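Local coordinates for alpha-fucosidase (Bifidobacterium bifidum, PDB 2EAB), which probably releases alpha-1,2-linked L-fucose from glycans by hydrolysis as a glycoside hydrolase family 95 enzyme, this chain being the catalytic part of a longer protein, at residues 642-647 / 697-702; 650-655 / 680-685. All blocks are in the same frame, centred on the assembly; numbering follows the deposited sequence.

Contact 1: 642-647 / 697-702; sequences IEVGDS and SEYMDA
In Ile642, CG1 lies beside the backbone N (chi1 -57°), so that CG2 is anti to N and comes over the Tyr699 ring. In Tyr699, CG is anti to its carbonyl carbon, beside the backbone N (chi1 -78°), and the ring reaches from the helix to the loop. The contact belongs to the family 95 catalytic domain, an (alpha/alpha)6 barrel. It packs a long loop against the start of helix 697-711. CG2 of Ile642 makes a CH-pi contact with the Tyr699 ring, 3.6 Å from its centroid and only 7° off the ring normal. CB of Ile642 covers the same ring nearer its tip, 3.6 Å from CE2 of Tyr699.

Two waters join the tyrosine hydroxyl to the loop backbone. Water 1 lies 2.9 Å from Ile642 N, whose proton it accepts, and 3.1 Å from Tyr699 OH. Water 2 donates to Ile642 O and is also bonded to Tyr699 OH. The hydroxyl therefore has a water partner for each backbone polar group of Ile642. Leu691 and helix 577-596 also touch the Ile642 side chain. Further along the loop, Val644 turns both methyls to the helix: Ala702 CB sits 3.7 Å from Val644 CG2 and 4.0 Å from Val644 CG1.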
ATOM      1  N   ILE A 642     -22.586  13.533  -3.257  1.00  8.98           N
ATOM      2  CA  ILE A 642     -23.064  13.370  -1.885  1.00  9.50           C
ATOM      3  C   ILE A 642     -24.496  13.842  -1.707  1.00 10.13           C
ATOM      4  O   ILE A 642     -24.831  14.984  -2.037  1.00 10.47           O
ATOM      5  CB  ILE A 642     -22.170  14.114  -0.856  1.00  9.56           C
ATOM      6  CG1 ILE A 642     -20.713  13.645  -0.943  1.00  9.94           C
ATOM      7  CG2 ILE A 642     -22.726  13.966   0.570  1.00  9.50           C
ATOM      8  CD1 ILE A 642     -20.492  12.142  -0.731  1.00 10.45           C
ATOM      9  N   GLU A 643     -25.326  12.955  -1.168  1.00 10.44           N
ATOM     10  CA  GLU A 643     -26.664  13.309  -0.708  1.00 11.36           C
ATOM     11  C   GLU A 643     -26.858  12.755   0.688  1.00 11.04           C
ATOM     12  O   GLU A 643     -26.508  11.601   0.962  1.00 11.18           O
ATOM     13  CB  GLU A 643     -27.738  12.744  -1.634  1.00 12.17           C
ATOM     14  CG  GLU A 643     -27.855  13.470  -2.952  1.00 14.41           C
ATOM     15  CD  GLU A 643     -29.146  13.172  -3.688  1.00 16.24           C
ATOM     16  OE1 GLU A 643     -29.910  12.273  -3.264  1.00 17.69           O
ATOM     17  OE2 GLU A 643     -29.389  13.841  -4.707  1.00 17.53           O
ATOM     18  N   VAL A 644     -27.409  13.581   1.571  1.00 11.11           N
ATOM     19  CA  VAL A 644     -27.756  13.150   2.917  1.00 11.12           C
ATOM     20  C   VAL A 644     -29.189  12.624   2.898  1.00 10.96           C
ATOM     21  O   VAL A 644     -30.099  13.298   2.408  1.00 11.57           O
ATOM     22  CB  VAL A 644     -27.604  14.300   3.941  1.00 11.07           C
ATOM     23  CG1 VAL A 644     -27.996  13.839   5.337  1.00 11.22           C
ATOM     24  CG2 VAL A 644     -26.170  14.828   3.939  1.00 11.19           C
ATOM     25  N   GLY A 645     -29.373  11.412   3.411  1.00 10.56           N
ATOM     26  CA  GLY A 645     -30.672  10.749   3.395  1.00 10.75           C
ATOM     27  C   GLY A 645     -31.541  11.006   4.609  1.00 10.88           C
ATOM     28  O   GLY A 645     -31.217  11.839   5.466  1.00 10.97           O
ATOM     29  N   ASP A 646     -32.639  10.259   4.684  1.00 11.00           N
ATOM     30  CA  ASP A 646     -33.680  10.494   5.682  1.00 11.66           C
ATOM     31  C   ASP A 646     -33.310  10.014   7.086  1.00 11.52           C
ATOM     32  O   ASP A 646     -34.020  10.310   8.052  1.00 12.41           O
ATOM     33  CB  ASP A 646     -35.004   9.884   5.214  1.00 12.22           C
ATOM     34  CG  ASP A 646     -35.478  10.480   3.900  1.00 14.51           C
ATOM     35  OD1 ASP A 646     -35.665  11.716   3.836  1.00 17.48           O
ATOM     36  OD2 ASP A 646     -35.654   9.720   2.927  1.00 17.40           O
ATOM     37  N   SER A 647     -32.195   9.293   7.196  1.00 11.31           N
ATOM     38  CA  SER A 647     -31.664   8.877   8.490  1.00 11.09           C
ATOM     39  C   SER A 647     -30.464   9.739   8.886  1.00 10.55           C
ATOM     40  O   SER A 647     -29.760   9.426   9.846  1.00 10.82           O
ATOM     41  CB  SER A 647     -31.269   7.398   8.466  1.00 11.11           C
ATOM     42  OG  SER A 647     -32.326   6.586   7.977  1.00 11.64           O
ATOM     43  N   SER A 697     -19.701  20.733   8.037  1.00 11.71           N
ATOM     44  CA  SER A 697     -20.406  20.037   9.107  1.00 12.31           C
ATOM     45  C   SER A 697     -21.609  19.232   8.631  1.00 12.19           C
ATOM     46  O   SER A 697     -21.878  18.162   9.173  1.00 12.18           O
ATOM     47  CB  SER A 697     -20.825  21.008  10.203  1.00 12.94           C
ATOM     48  OG  SER A 697     -19.686  21.445  10.914  1.00 14.75           O
ATOM     49  N   GLU A 698     -22.326  19.739   7.630  1.00 12.20           N
ATOM     50  CA  GLU A 698     -23.481  19.014   7.099  1.00 13.04           C
ATOM     51  C   GLU A 698     -23.062  17.624   6.615  1.00 11.72           C
ATOM     52  O   GLU A 698     -23.659  16.609   6.993  1.00 11.95           O
ATOM     53  CB  GLU A 698     -24.160  19.790   5.966  1.00 13.17           C
ATOM     54  CG  GLU A 698     -25.438  19.117   5.456  1.00 15.51           C
ATOM     55  CD  GLU A 698     -25.966  19.696   4.152  1.00 15.92           C
ATOM     56  OE1 GLU A 698     -25.188  20.289   3.372  1.00 19.25           O
ATOM     57  OE2 GLU A 698     -27.180  19.540   3.896  1.00 20.12           O
ATOM     58  N   TYR A 699     -22.020  17.589   5.790  1.00 10.62           N
ATOM     59  CA  TYR A 699     -21.516  16.332   5.247  1.00  9.94           C
ATOM     60  C   TYR A 699     -20.815  15.493   6.312  1.00  9.23           C
ATOM     61  O   TYR A 699     -21.015  14.275   6.373  1.00  8.96           O
ATOM     62  CB  TYR A 699     -20.566  16.598   4.078  1.00 10.66           C
ATOM     63  CG  TYR A 699     -21.226  16.946   2.754  1.00 11.28           C
ATOM     64  CD1 TYR A 699     -22.591  17.230   2.664  1.00 12.10           C
ATOM     65  CD2 TYR A 699     -20.465  17.009   1.590  1.00 11.94           C
ATOM     66  CE1 TYR A 699     -23.178  17.556   1.443  1.00 13.16           C
ATOM     67  CE2 TYR A 699     -21.041  17.337   0.368  1.00 12.99           C
ATOM     68  CZ  TYR A 699     -22.394  17.606   0.300  1.00 12.58           C
ATOM     69  OH  TYR A 699     -22.957  17.923  -0.916  1.00 13.66           O
ATOM     70  N   MET A 700     -19.992  16.129   7.147  1.00  8.86           N
ATOM     71  CA  MET A 700     -19.265  15.395   8.183  1.00  8.89           C
ATOM     72  C   MET A 700     -20.201  14.748   9.211  1.00  8.94           C
ATOM     73  O   MET A 700     -19.986  13.599   9.609  1.00  8.69           O
ATOM     74  CB  MET A 700     -18.216  16.268   8.877  1.00  8.92           C
ATOM     75  CG  MET A 700     -17.340  15.502   9.874  1.00  8.88           C
ATOM     76  SD  MET A 700     -16.471  14.089   9.140  1.00  8.52           S
ATOM     77  CE  MET A 700     -15.190  14.960   8.246  1.00  9.31           C
ATOM     78  N   ASP A 701     -21.236  15.469   9.641  1.00  9.25           N
ATOM     79  CA  ASP A 701     -22.214  14.904  10.573  1.00  9.71           C
ATOM     80  C   ASP A 701     -22.871  13.663   9.976  1.00  9.40           C
ATOM     81  O   ASP A 701     -23.080  12.665  10.669  1.00  9.51           O
ATOM     82  CB  ASP A 701     -23.294  15.929  10.940  1.00 10.36           C
ATOM     83  CG  ASP A 701     -22.784  17.027  11.862  1.00 12.45           C
ATOM     84  OD1 ASP A 701     -21.656  16.923  12.387  1.00 14.57           O
ATOM     85  OD2 ASP A 701     -23.534  18.006  12.063  1.00 15.35           O
ATOM     86  N   ALA A 702     -23.187  13.737   8.687  1.00  8.99           N
ATOM     87  CA  ALA A 702     -23.789  12.614   7.975  1.00  8.77           C
ATOM     88  C   ALA A 702     -22.821  11.436   7.842  1.00  8.58           C
ATOM     89  O   ALA A 702     -23.221  10.272   7.982  1.00  8.55           O
ATOM     90  CB  ALA A 702     -24.290  13.058   6.617  1.00  8.99           C
TER
HETATM   91  O   HOH W   1     -22.256  16.452  -3.520  1.00 16.08           O
HETATM   92  O   HOH W   2     -25.975  17.608  -1.003  1.00 28.51           O

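Contact 2: 650-655 / 680-685; sequences IKEWYF and MSHLLG. With EDO (1,2-ethanediol), chain D.
The His682 ring lies between Leu683 and Glu652. Leu683 CG is over the centre of one face, 4.0 Å above the plane. On the opposite face the Glu652 carboxylate is stacked on the ring, the two planes 3° apart. Its OE1 is offset toward the ring's rim. Glu652 CB adds a CH-pi contact over this face, 4.0 Å from the His682 ring centroid. At the edge, in the ring plane, are Ile650 O and water 3. Ile650 O comes within 3.2 Å of His682 CD2, and water 3 is 2.9 Å from His682 NE2. The same water donates a weak bond to Ile650 O. His682 ND1 is buried and has no polar partner in the model.

His682 CB points toward the loop, and CG, between the backbone N and the carbonyl carbon (chi1 62°), sets the ring beside Glu652. Glu652 CG is anti to the backbone N and also lies over the rim of one Trp653 face. The carboxylate is fixed by Ser565, Gln568 and a salt bridge to Arg710. Its OE2 also accepts from water 4 at 2.8 Å, and water 4 in turn accepts from Ser681 N. An alanine in place of His682 would probably open a gap between Leu683 and Glu652, leaving the carboxylate without its stacking partner and water 3 without its ring nitrogen.

Ile650 CG1 packs on Leu683 CD2 at 4.0 Å, at the end of the turn. Ser681 OG accepts from O1 of a 1,2-ethanediol, probably a crystallisation additive, at 2.8 Å. Leu683 N bonds to Met680 O, closing a type I beta turn with Ser681 and His682 at its corners. The arrangement holds this turn to the irregular loop 650-655 inside the (alpha/alpha)6 catalytic domain.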
ATOM      1  N   ILE A 650     -24.988   9.485   4.850  1.00  7.70           N
ATOM      2  CA  ILE A 650     -24.531   9.610   3.466  1.00  7.51           C
ATOM      3  C   ILE A 650     -25.184   8.484   2.666  1.00  6.93           C
ATOM      4  O   ILE A 650     -25.000   7.309   2.992  1.00  7.35           O
ATOM      5  CB  ILE A 650     -22.991   9.475   3.353  1.00  7.50           C
ATOM      6  CG1 ILE A 650     -22.264  10.528   4.204  1.00  8.29           C
ATOM      7  CG2 ILE A 650     -22.547   9.519   1.889  1.00  7.83           C
ATOM      8  CD1 ILE A 650     -22.356  11.962   3.696  1.00  9.26           C
ATOM      9  N   LYS A 651     -25.954   8.831   1.640  1.00  7.10           N
ATOM     10  CA  LYS A 651     -26.576   7.801   0.803  1.00  7.37           C
ATOM     11  C   LYS A 651     -25.513   6.978   0.086  1.00  7.13           C
ATOM     12  O   LYS A 651     -24.516   7.523  -0.399  1.00  7.32           O
ATOM     13  CB  LYS A 651     -27.508   8.418  -0.234  1.00  7.60           C
ATOM     14  CG  LYS A 651     -28.762   9.055   0.331  1.00  8.21           C
ATOM     15  CD  LYS A 651     -29.673   9.537  -0.781  1.00  9.89           C
ATOM     16  CE  LYS A 651     -30.815  10.369  -0.221  1.00 10.41           C
ATOM     17  NZ  LYS A 651     -31.788  10.754  -1.273  1.00 13.26           N
ATOM     18  N   GLU A 652     -25.738   5.669   0.013  1.00  7.11           N
ATOM     19  CA  GLU A 652     -24.859   4.772  -0.730  1.00  7.04           C
ATOM     20  C   GLU A 652     -25.340   4.630  -2.183  1.00  6.82           C
ATOM     21  O   GLU A 652     -24.522   4.458  -3.096  1.00  7.05           O
ATOM     22  CB  GLU A 652     -24.742   3.423  -0.005  1.00  7.16           C
ATOM     23  CG  GLU A 652     -23.815   2.421  -0.697  1.00  7.07           C
ATOM     24  CD  GLU A 652     -23.317   1.292   0.198  1.00  7.39           C
ATOM     25  OE1 GLU A 652     -23.732   1.194   1.374  1.00  7.72           O
ATOM     26  OE2 GLU A 652     -22.501   0.484  -0.296  1.00  7.99           O
ATOM     27  N   TRP A 653     -26.656   4.736  -2.382  1.00  7.33           N
ATOM     28  CA  TRP A 653     -27.270   4.728  -3.711  1.00  7.82           C
ATOM     29  C   TRP A 653     -28.171   5.937  -3.866  1.00  7.88           C
ATOM     30  O   TRP A 653     -28.757   6.408  -2.890  1.00  7.80           O
ATOM     31  CB  TRP A 653     -28.102   3.464  -3.928  1.00  8.10           C
ATOM     32  CG  TRP A 653     -27.310   2.210  -3.802  1.00  8.51           C
ATOM     33  CD1 TRP A 653     -26.591   1.586  -4.788  1.00  8.45           C
ATOM     34  CD2 TRP A 653     -27.134   1.431  -2.620  1.00  8.32           C
ATOM     35  NE1 TRP A 653     -25.982   0.461  -4.285  1.00  8.33           N
ATOM     36  CE2 TRP A 653     -26.303   0.339  -2.957  1.00  8.33           C
ATOM     37  CE3 TRP A 653     -27.608   1.541  -1.303  1.00  8.26           C
ATOM     38  CZ2 TRP A 653     -25.930  -0.630  -2.024  1.00  8.63           C
ATOM     39  CZ3 TRP A 653     -27.240   0.578  -0.382  1.00  9.07           C
ATOM     40  CH2 TRP A 653     -26.409  -0.495  -0.746  1.00  9.07           C
ATOM     41  N   TYR A 654     -28.309   6.425  -5.089  1.00  8.27           N
ATOM     42  CA  TYR A 654     -29.111   7.629  -5.323  1.00  8.72           C
ATOM     43  C   TYR A 654     -30.615   7.406  -5.224  1.00  9.30           C
ATOM     44  O   TYR A 654     -31.371   8.373  -5.098  1.00 10.05           O
ATOM     45  CB  TYR A 654     -28.680   8.347  -6.619  1.00  8.76           C
ATOM     46  CG  TYR A 654     -27.241   8.771  -6.507  1.00  8.69           C
ATOM     47  CD1 TYR A 654     -26.854   9.686  -5.526  1.00  9.18           C
ATOM     48  CD2 TYR A 654     -26.252   8.211  -7.315  1.00  8.71           C
ATOM     49  CE1 TYR A 654     -25.525  10.052  -5.368  1.00  9.33           C
ATOM     50  CE2 TYR A 654     -24.916   8.573  -7.163  1.00  8.51           C
ATOM     51  CZ  TYR A 654     -24.562   9.491  -6.187  1.00  8.30           C
ATOM     52  OH  TYR A 654     -23.239   9.832  -6.035  1.00  8.23           O
ATOM     53  N   PHE A 655     -31.049   6.147  -5.248  1.00  9.33           N
ATOM     54  CA  PHE A 655     -32.460   5.835  -4.986  1.00  9.75           C
ATOM     55  C   PHE A 655     -32.799   5.657  -3.498  1.00  9.81           C
ATOM     56  O   PHE A 655     -33.954   5.396  -3.143  1.00 10.17           O
ATOM     57  CB  PHE A 655     -32.978   4.654  -5.839  1.00 10.09           C
ATOM     58  CG  PHE A 655     -32.197   3.357  -5.695  1.00 10.56           C
ATOM     59  CD1 PHE A 655     -31.751   2.892  -4.461  1.00 11.23           C
ATOM     60  CD2 PHE A 655     -31.970   2.568  -6.819  1.00 12.74           C
ATOM     61  CE1 PHE A 655     -31.058   1.684  -4.357  1.00 11.72           C
ATOM     62  CE2 PHE A 655     -31.280   1.365  -6.726  1.00 12.92           C
ATOM     63  CZ  PHE A 655     -30.823   0.922  -5.493  1.00 12.23           C
ATOM     64  N   MET A 680     -17.462   0.037   3.203  1.00  7.86           N
ATOM     65  CA  MET A 680     -18.062   1.366   3.311  1.00  7.94           C
ATOM     66  C   MET A 680     -17.689   2.119   2.038  1.00  7.44           C
ATOM     67  O   MET A 680     -17.001   3.148   2.074  1.00  7.76           O
ATOM     68  CB  MET A 680     -17.549   2.108   4.551  1.00  8.14           C
ATOM     69  CG  MET A 680     -17.577   1.284   5.833  1.00  8.85           C
ATOM     70  SD  MET A 680     -17.186   2.221   7.319  1.00  9.17           S
ATOM     71  CE  MET A 680     -15.560   2.862   6.903  1.00 10.55           C
ATOM     72  N   SER A 681     -18.135   1.588   0.907  1.00  7.36           N
ATOM     73  CA  SER A 681     -17.679   2.073  -0.394  1.00  7.17           C
ATOM     74  C   SER A 681     -18.119   3.498  -0.697  1.00  6.99           C
ATOM     75  O   SER A 681     -17.496   4.189  -1.494  1.00  7.15           O
ATOM     76  CB  SER A 681     -18.140   1.128  -1.503  1.00  7.25           C
ATOM     77  OG  SER A 681     -17.592  -0.165  -1.320  1.00  7.12           O
ATOM     78  N   HIS A 682     -19.189   3.930  -0.044  1.00  6.50           N
ATOM     79  CA  HIS A 682     -19.724   5.271  -0.242  1.00  6.35           C
ATOM     80  C   HIS A 682     -19.050   6.349   0.614  1.00  6.27           C
ATOM     81  O   HIS A 682     -19.435   7.524   0.546  1.00  6.73           O
ATOM     82  CB  HIS A 682     -21.230   5.265   0.017  1.00  6.64           C
ATOM     83  CG  HIS A 682     -21.604   4.883   1.415  1.00  7.25           C
ATOM     84  ND1 HIS A 682     -21.079   3.779   2.053  1.00  8.03           N
ATOM     85  CD2 HIS A 682     -22.472   5.447   2.286  1.00  7.71           C
ATOM     86  CE1 HIS A 682     -21.599   3.692   3.264  1.00  8.25           C
ATOM     87  NE2 HIS A 682     -22.448   4.692   3.429  1.00  8.26           N
ATOM     88  N   LEU A 683     -18.045   5.967   1.399  1.00  6.35           N
ATOM     89  CA  LEU A 683     -17.363   6.930   2.261  1.00  6.45           C
ATOM     90  C   LEU A 683     -15.951   7.292   1.801  1.00  6.44           C
ATOM     91  O   LEU A 683     -15.204   7.925   2.540  1.00  6.50           O
ATOM     92  CB  LEU A 683     -17.367   6.459   3.720  1.00  6.90           C
ATOM     93  CG  LEU A 683     -18.752   6.304   4.361  1.00  7.26           C
ATOM     94  CD1 LEU A 683     -18.607   5.870   5.801  1.00  8.12           C
ATOM     95  CD2 LEU A 683     -19.590   7.582   4.263  1.00  9.26           C
ATOM     96  N   LEU A 684     -15.597   6.938   0.568  1.00  6.16           N
ATOM     97  CA  LEU A 684     -14.274   7.269   0.043  1.00  6.64           C
ATOM     98  C   LEU A 684     -14.041   8.770  -0.099  1.00  6.58           C
ATOM     99  O   LEU A 684     -12.892   9.216  -0.151  1.00  6.39           O
ATOM    100  CB  LEU A 684     -14.015   6.541  -1.278  1.00  6.48           C
ATOM    101  CG  LEU A 684     -14.120   5.015  -1.207  1.00  6.37           C
ATOM    102  CD1 LEU A 684     -13.732   4.408  -2.548  1.00  7.05           C
ATOM    103  CD2 LEU A 684     -13.272   4.424  -0.075  1.00  6.73           C
ATOM    104  N   GLY A 685     -15.124   9.541  -0.150  1.00  6.48           N
ATOM    105  CA  GLY A 685     -15.034  11.001  -0.155  1.00  6.61           C
ATOM    106  C   GLY A 685     -14.599  11.597   1.176  1.00  6.58           C
ATOM    107  O   GLY A 685     -14.105  12.731   1.222  1.00  7.01           O
TER
HETATM  108  C1  EDO D4804     -14.102   0.047  -1.744  1.00 29.74           C
HETATM  109  O1  EDO D4804     -14.935  -0.598  -0.658  1.00 30.59           O
HETATM  110  C2  EDO D4804     -14.271  -0.888  -3.007  1.00 30.60           C
HETATM  111  O2  EDO D4804     -13.572  -2.187  -2.735  1.00 27.98           O
HETATM  112  O   HOH W   3     -24.526   5.079   5.402  1.00  7.67           O
HETATM  113  O   HOH W   4     -20.211  -0.510   0.870  1.00  7.69           O

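Both contacts hold parts of the long segment between helices 632-639 and 697-711, and contact 2 is nested within the loop that contact 1 closes. Their centres are 10 Å apart. Contact 2 is buried and joins loop to loop. Contact 1 is partly buried, farther from the chain centre, and joins loop to helix. Contact 1 is mainly apolar, with two waters bridging the tyrosine hydroxyl to the loop backbone. Contact 2 adds a fixed carboxylate and an imidazole to its apolar packing. The two meet directly: Ile650 CD1 touches Ile642 CG2 and Ala702 CB, each at 3.7 Å. A salt bridge from Lys651 NZ to Glu643 OE1 also ties the two loop segments together.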